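PDB 1RLH: adenosine monophosphate-protein transferase, which is of unknown function but belongs to the adenosine-specific kinase family and may transfer adenosine monophosphate to proteins. Local coordinates for residues V22-A25 with E26-I29; R100-P104 with I105-N109; M113-V117 with G118-A122. All blocks are in the same frame, centred on the assembly; numbering follows the deposited sequence.

Contact 1. Residues V22-A25 with E26-I29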
loop_
_atom_site.group_PDB
_atom_site.type_symbol
_atom_site.label_atom_id
_atom_site.label_comp_id
_atom_site.label_asym_id
_atom_site.label_seq_id
_atom_site.Cartn_x
_atom_site.Cartn_y
_atom_site.Cartn_z
ATOM N N VAL A 22 4.212 -8.391 -0.822
ATOM C CA VAL A 22 3.680 -9.712 -0.541
ATOM C C VAL A 22 2.214 -9.662 -0.950
ATOM O O VAL A 22 1.427 -8.900 -0.385
ATOM C CB VAL A 22 3.766 -10.056 0.966
ATOM C CG1 VAL A 22 3.109 -11.403 1.233
ATOM C CG2 VAL A 22 5.221 -10.080 1.410
ATOM N N ILE A 23 1.857 -10.450 -1.956
ATOM C CA ILE A 23 0.484 -10.499 -2.431
ATOM C C ILE A 23 0.029 -11.952 -2.393
ATOM O O ILE A 23 0.352 -12.737 -3.284
ATOM C CB ILE A 23 0.369 -9.959 -3.879
ATOM C CG1 ILE A 23 0.930 -8.533 -3.949
ATOM C CG2 ILE A 23 -1.084 -9.966 -4.326
ATOM C CD1 ILE A 23 0.945 -7.951 -5.348
ATOM N N PRO A 24 -0.711 -12.335 -1.341
ATOM C CA PRO A 24 -1.200 -13.712 -1.210
ATOM C C PRO A 24 -2.032 -14.124 -2.421
ATOM O O PRO A 24 -2.658 -13.284 -3.068
ATOM C CB PRO A 24 -2.022 -13.661 0.077
ATOM C CG PRO A 24 -1.285 -12.635 0.891
ATOM C CD PRO A 24 -1.036 -11.550 -0.138
ATOM N N ALA A 25 -2.037 -15.420 -2.719
ATOM C CA ALA A 25 -2.773 -15.943 -3.865
ATOM C C ALA A 25 -4.175 -15.355 -4.025
ATOM O O ALA A 25 -4.941 -15.280 -3.067
ATOM C CB ALA A 25 -2.857 -17.467 -3.773
ATOM N N GLU A 26 -4.492 -14.942 -5.251
ATOM C CA GLU A 26 -5.792 -14.373 -5.599
ATOM C C GLU A 26 -6.140 -13.046 -4.931
ATOM O O GLU A 26 -7.283 -12.602 -5.004
ATOM C CB GLU A 26 -6.912 -15.380 -5.311
ATOM C CG GLU A 26 -6.816 -16.675 -6.108
ATOM C CD GLU A 26 -8.073 -17.521 -6.002
ATOM O OE1 GLU A 26 -8.494 -17.833 -4.867
ATOM O OE2 GLU A 26 -8.644 -17.877 -7.056
ATOM N N ALA A 27 -5.171 -12.410 -4.282
ATOM C CA ALA A 27 -5.445 -11.140 -3.623
ATOM C C ALA A 27 -5.160 -9.949 -4.531
ATOM O O ALA A 27 -4.332 -10.022 -5.436
ATOM C CB ALA A 27 -4.622 -11.020 -2.350
ATOM N N ASN A 28 -5.873 -8.857 -4.283
ATOM C CA ASN A 28 -5.691 -7.624 -5.032
ATOM C C ASN A 28 -5.096 -6.655 -4.031
ATOM O O ASN A 28 -5.526 -6.606 -2.881
ATOM C CB ASN A 28 -7.031 -7.088 -5.538
ATOM C CG ASN A 28 -7.699 -8.033 -6.510
ATOM O OD1 ASN A 28 -8.467 -8.913 -6.117
ATOM N ND2 ASN A 28 -7.393 -7.869 -7.784
ATOM N N ILE A 29 -4.113 -5.881 -4.467
ATOM C CA ILE A 29 -3.463 -4.943 -3.575
ATOM C C ILE A 29 -3.628 -3.496 -4.004
ATOM O O ILE A 29 -3.700 -3.187 -5.196
ATOM C CB ILE A 29 -1.948 -5.263 -3.464
ATOM C CG1 ILE A 29 -1.326 -4.495 -2.296
ATOM C CG2 ILE A 29 -1.232 -4.907 -4.773
ATOM C CD1 ILE A 29 0.112 -4.935 -2.003
#
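I23 folds over A27 and I29 in a local turn contact, where the loop after strand 13-20 doubles back to enter strand 28-34. The reversal is a type II beta turn from P24 to A27, closed by one backbone hydrogen bond from A27 N to P24 O at 2.9 Å, with an N-H...O angle of 146°. E26 takes the positive phi of 65° that the third position of such a turn demands.

Two branches of I23 do the touching. CG2, turned anti to the backbone N, reaches the backbone of A27, with I23 CG2 3.4 Å from A27 O and 4.2 Å from A27 CB. The longer branch puts I23 CD1 3.8 Å from I29 CG2, the two side chains crossing at about a right angle. P24 adds its CD, 4.2 Å from A27 CB. Cutting I23 back to an alanine here removes both branches and is likely to open a gap beside I29 CG2 and leave A27 CB with P24 CD but without the I23 methyl. L128 of strand 128-134 touches both I23 and I29, while L98 touches P24 and I29. The chemistry is thus divided: a single polar bond closes the turn, and aliphatic contacts join its two arms.

Contact 2. Residues R100-P104 with I105-N109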
loop_
_atom_site.group_PDB
_atom_site.type_symbol
_atom_site.label_atom_id
_atom_site.label_comp_id
_atom_site.label_asym_id
_atom_site.label_seq_id
_atom_site.Cartn_x
_atom_site.Cartn_y
_atom_site.Cartn_z
ATOM N N ARG A 100 -9.335 -10.122 -1.007
ATOM C CA ARG A 100 -9.497 -11.412 -1.659
ATOM C C ARG A 100 -10.977 -11.787 -1.646
ATOM O O ARG A 100 -11.722 -11.366 -0.762
ATOM C CB ARG A 100 -8.671 -12.465 -0.912
ATOM C CG ARG A 100 -8.860 -13.885 -1.396
ATOM C CD ARG A 100 -8.129 -14.866 -0.487
ATOM N NE ARG A 100 -6.679 -14.815 -0.645
ATOM C CZ ARG A 100 -5.827 -15.506 0.107
ATOM N NH1 ARG A 100 -6.287 -16.289 1.071
ATOM N NH2 ARG A 100 -4.523 -15.432 -0.114
ATOM N N ASN A 101 -11.404 -12.563 -2.636
ATOM C CA ASN A 101 -12.796 -12.994 -2.715
ATOM C C ASN A 101 -13.759 -11.821 -2.868
ATOM O O ASN A 101 -14.795 -11.768 -2.204
ATOM C CB ASN A 101 -13.166 -13.800 -1.465
ATOM C CG ASN A 101 -12.357 -15.077 -1.330
ATOM O OD1 ASN A 101 -12.470 -15.791 -0.334
ATOM N ND2 ASN A 101 -11.541 -15.372 -2.337
ATOM N N ALA A 102 -13.415 -10.882 -3.741
ATOM C CA ALA A 102 -14.264 -9.722 -3.977
ATOM C C ALA A 102 -14.524 -9.544 -5.469
ATOM O O ALA A 102 -13.643 -9.794 -6.297
ATOM C CB ALA A 102 -13.607 -8.469 -3.412
ATOM N N TYR A 103 -15.737 -9.120 -5.811
ATOM C CA TYR A 103 -16.081 -8.892 -7.208
ATOM C C TYR A 103 -15.324 -7.666 -7.708
ATOM O O TYR A 103 -14.906 -6.821 -6.916
ATOM C CB TYR A 103 -17.585 -8.661 -7.368
ATOM C CG TYR A 103 -18.402 -9.929 -7.413
ATOM C CD1 TYR A 103 -18.788 -10.583 -6.244
ATOM C CD2 TYR A 103 -18.787 -10.482 -8.636
ATOM C CE1 TYR A 103 -19.541 -11.759 -6.294
ATOM C CE2 TYR A 103 -19.534 -11.652 -8.697
ATOM C CZ TYR A 103 -19.909 -12.285 -7.526
ATOM O OH TYR A 103 -20.658 -13.437 -7.597
ATOM N N PRO A 104 -15.143 -7.555 -9.032
ATOM C CA PRO A 104 -14.433 -6.434 -9.654
ATOM C C PRO A 104 -14.913 -5.046 -9.223
ATOM O O PRO A 104 -14.104 -4.179 -8.890
ATOM C CB PRO A 104 -14.655 -6.677 -11.146
ATOM C CG PRO A 104 -14.700 -8.166 -11.233
ATOM C CD PRO A 104 -15.564 -8.536 -10.051
ATOM N N ILE A 105 -16.228 -4.834 -9.225
ATOM C CA ILE A 105 -16.766 -3.526 -8.864
ATOM C C ILE A 105 -16.460 -3.113 -7.425
ATOM O O ILE A 105 -16.282 -1.926 -7.141
ATOM C CB ILE A 105 -18.297 -3.448 -9.090
ATOM C CG1 ILE A 105 -18.756 -1.991 -8.996
ATOM C CG2 ILE A 105 -19.036 -4.289 -8.052
ATOM C CD1 ILE A 105 -18.098 -1.070 -10.011
ATOM N N ASN A 106 -16.397 -4.086 -6.522
ATOM C CA ASN A 106 -16.109 -3.792 -5.123
ATOM C C ASN A 106 -14.664 -3.329 -4.976
ATOM O O ASN A 106 -14.369 -2.417 -4.203
ATOM C CB ASN A 106 -16.361 -5.030 -4.260
ATOM C CG ASN A 106 -17.812 -5.472 -4.297
ATOM O OD1 ASN A 106 -18.318 -5.893 -5.336
ATOM N ND2 ASN A 106 -18.490 -5.370 -3.161
ATOM N N ILE A 107 -13.771 -3.964 -5.727
ATOM C CA ILE A 107 -12.359 -3.609 -5.705
ATOM C C ILE A 107 -12.193 -2.198 -6.269
ATOM O O ILE A 107 -11.521 -1.357 -5.676
ATOM C CB ILE A 107 -11.524 -4.594 -6.556
ATOM C CG1 ILE A 107 -11.608 -6.003 -5.962
ATOM C CG2 ILE A 107 -10.083 -4.130 -6.625
ATOM C CD1 ILE A 107 -11.108 -6.103 -4.534
ATOM N N LEU A 108 -12.820 -1.944 -7.413
ATOM C CA LEU A 108 -12.746 -0.634 -8.054
ATOM C C LEU A 108 -13.292 0.457 -7.139
ATOM O O LEU A 108 -12.710 1.534 -7.039
ATOM C CB LEU A 108 -13.534 -0.633 -9.365
ATOM C CG LEU A 108 -13.092 -1.604 -10.461
ATOM C CD1 LEU A 108 -14.029 -1.475 -11.655
ATOM C CD2 LEU A 108 -11.658 -1.308 -10.875
ATOM N N ASN A 109 -14.415 0.182 -6.479
ATOM C CA ASN A 109 -15.008 1.168 -5.580
ATOM C C ASN A 109 -14.119 1.424 -4.369
ATOM O O ASN A 109 -14.050 2.544 -3.870
ATOM C CB ASN A 109 -16.400 0.723 -5.120
ATOM C CG ASN A 109 -17.451 0.903 -6.197
ATOM O OD1 ASN A 109 -17.332 1.784 -7.050
ATOM N ND2 ASN A 109 -18.494 0.084 -6.153
#
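The backbone leaves its extended path at Y103, the N-cap residue, and winds into helix 104-115, with Y103 O accepting from I107 N at 3.3 Å and P104 O from L108 N at 3.0 Å. The L108 bond is the straighter of the two, with an N-H...O angle of 169°. Y103 O also takes a weak second bond from N106 N, at 3.1 Å and bent to 127°.

Among the side chains, A102 and I107 make the apolar contact: A102 CB lies 3.6 Å from I107 CD1, the end of the longer isoleucine branch. In I107 a chi1 of -63° sets CG1 beside the backbone N, where it passes 3.5 Å from Y103 O, and the bend at chi2 then brings CD1 to the alanine methyl. N106 OD1 lies 3.5 Å from Y103 CB, while N106 ND2 is hydrogen-bonded to the backbone O of H50 and so ties the first turn to a neighbouring loop. L108 lays its CG against P104 O at 3.2 Å, on the same carbonyl that its own amide grips. The ring of Y103 leads away from the helix.

P104 has no amide hydrogen to offer, which costs nothing in the first turn, where no preceding carbonyl waits for one. A proline directly after the N-cap, with i to i+4 bonds starting from the cap carbonyl, is a characteristic helix N-terminus, and here it opens the helix that follows strand 94-100.

Contact 3. Residues M113-V117 with G118-A122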
loop_
_atom_site.group_PDB
_atom_site.type_symbol
_atom_site.label_atom_id
_atom_site.label_comp_id
_atom_site.label_asym_id
_atom_site.label_seq_id
_atom_site.Cartn_x
_atom_site.Cartn_y
_atom_site.Cartn_z
ATOM N N MET A 113 -12.803 5.085 -3.374
ATOM C CA MET A 113 -12.995 5.626 -2.037
ATOM C C MET A 113 -11.667 6.065 -1.428
ATOM O O MET A 113 -11.604 7.085 -0.745
ATOM C CB MET A 113 -13.676 4.595 -1.139
ATOM C CG MET A 113 -15.108 4.277 -1.558
ATOM S SD MET A 113 -16.177 5.738 -1.564
ATOM C CE MET A 113 -16.151 6.182 -3.305
ATOM N N CYS A 114 -10.610 5.300 -1.679
ATOM C CA CYS A 114 -9.296 5.656 -1.153
ATOM C C CYS A 114 -8.835 6.963 -1.787
ATOM O O CYS A 114 -8.142 7.756 -1.152
ATOM C CB CYS A 114 -8.279 4.556 -1.447
ATOM S SG CYS A 114 -8.496 3.059 -0.456
ATOM N N GLN A 115 -9.225 7.183 -3.040
ATOM C CA GLN A 115 -8.847 8.400 -3.754
ATOM C C GLN A 115 -9.458 9.641 -3.119
ATOM O O GLN A 115 -8.989 10.757 -3.344
ATOM C CB GLN A 115 -9.277 8.323 -5.218
ATOM C CG GLN A 115 -8.426 7.409 -6.076
ATOM C CD GLN A 115 -8.922 7.349 -7.506
ATOM O OE1 GLN A 115 -10.012 6.848 -7.772
ATOM N NE2 GLN A 115 -8.126 7.870 -8.434
ATOM N N GLU A 116 -10.509 9.448 -2.331
ATOM C CA GLU A 116 -11.162 10.569 -1.666
ATOM C C GLU A 116 -10.349 11.053 -0.468
ATOM O O GLU A 116 -10.488 12.194 -0.032
ATOM C CB GLU A 116 -12.563 10.169 -1.201
ATOM C CG GLU A 116 -13.607 10.169 -2.306
ATOM C CD GLU A 116 -14.980 9.758 -1.810
ATOM O OE1 GLU A 116 -15.301 10.053 -0.639
ATOM O OE2 GLU A 116 -15.741 9.149 -2.594
ATOM N N VAL A 117 -9.496 10.180 0.056
ATOM C CA VAL A 117 -8.677 10.519 1.214
ATOM C C VAL A 117 -7.192 10.255 0.977
ATOM O O VAL A 117 -6.399 10.246 1.919
ATOM C CB VAL A 117 -9.122 9.715 2.452
ATOM C CG1 VAL A 117 -10.544 10.106 2.846
ATOM C CG2 VAL A 117 -9.044 8.225 2.156
ATOM N N GLY A 118 -6.815 10.035 -0.278
ATOM C CA GLY A 118 -5.415 9.781 -0.568
ATOM C C GLY A 118 -5.081 9.680 -2.038
ATOM O O GLY A 118 -5.932 9.887 -2.904
ATOM N N SER A 119 -3.821 9.366 -2.313
ATOM C CA SER A 119 -3.330 9.221 -3.673
ATOM C C SER A 119 -2.986 7.754 -3.871
ATOM O O SER A 119 -2.578 7.084 -2.929
ATOM C CB SER A 119 -2.089 10.090 -3.872
ATOM O OG SER A 119 -2.418 11.454 -3.684
ATOM N N ILE A 120 -3.151 7.251 -5.090
ATOM C CA ILE A 120 -2.876 5.843 -5.358
ATOM C C ILE A 120 -1.508 5.618 -6.004
ATOM O O ILE A 120 -1.166 6.284 -6.978
ATOM C CB ILE A 120 -3.970 5.239 -6.286
ATOM C CG1 ILE A 120 -5.360 5.457 -5.671
ATOM C CG2 ILE A 120 -3.705 3.749 -6.516
ATOM C CD1 ILE A 120 -5.522 4.918 -4.261
ATOM N N PHE A 121 -0.734 4.683 -5.453
ATOM C CA PHE A 121 0.582 4.341 -5.995
ATOM C C PHE A 121 0.429 3.102 -6.875
ATOM O O PHE A 121 1.051 2.996 -7.931
ATOM C CB PHE A 121 1.577 4.027 -4.874
ATOM C CG PHE A 121 2.028 5.233 -4.094
ATOM C CD1 PHE A 121 2.093 5.190 -2.705
ATOM C CD2 PHE A 121 2.413 6.401 -4.745
ATOM C CE1 PHE A 121 2.535 6.295 -1.974
ATOM C CE2 PHE A 121 2.857 7.509 -4.022
ATOM C CZ PHE A 121 2.918 7.454 -2.637
ATOM N N ALA A 122 -0.403 2.170 -6.418
ATOM C CA ALA A 122 -0.662 0.931 -7.151
ATOM C C ALA A 122 -2.037 0.364 -6.810
ATOM O O ALA A 122 -2.559 0.576 -5.724
ATOM C CB ALA A 122 0.406 -0.105 -6.832
#
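The helix-to-strand connection between helix 104-115 and strand 118-124 brings C114 and Q115 against I120. I120 spreads its longer branch over both: I120 CD1 lies 4.0 Å from C114 CB, and I120 CG1 is 3.7 Å from Q115 CG. The side chains of Q115 and I120 cross at about a right angle, the glutamine using its aliphatic part. I120 CG1 stands beside its own backbone N (chi1 -55°), a rotation that directs this branch back toward the helix.

Between them the backbone unwinds. V117 N still bonds to C114 O at 3.0 Å, a shortened i to i+3 turn, after which G118 is almost fully extended, with phi -174° and psi -176°. Its carbonyl receives a CA-H...O contact from Q115, with Q115 CA 3.4 Å from G118 O.

C114 also packs on F95 and I97 of strand 94-100, and V117 on L43 and I46 of helix 41-46. Further on, F121 and A122 both face V31 in a classic beta bulge, and S119 pairs with Y33, so the chain leaving the helix becomes the outermost strand of the sheet within this chain, next to 28-34.

From the N terminus, contact 1 comes first, turning the chain from the loop after strand 13-20 into strand 28-34. Contact 2 follows much later, carrying it out of strand 94-100 into helix 104-115, and contact 3 takes it from the far end of that helix into strand 118-124. The three are in series, none nested or crossed. They nevertheless converge on the five-stranded antiparallel sheet, where strand 28-34 lies between 94-100 and 118-124. Contacts 1 and 2 pack directly, R100 lying against P24 and A25, their centres about 13 Å apart. Contacts 2 and 3 share the helix, with about 15 Å between centres.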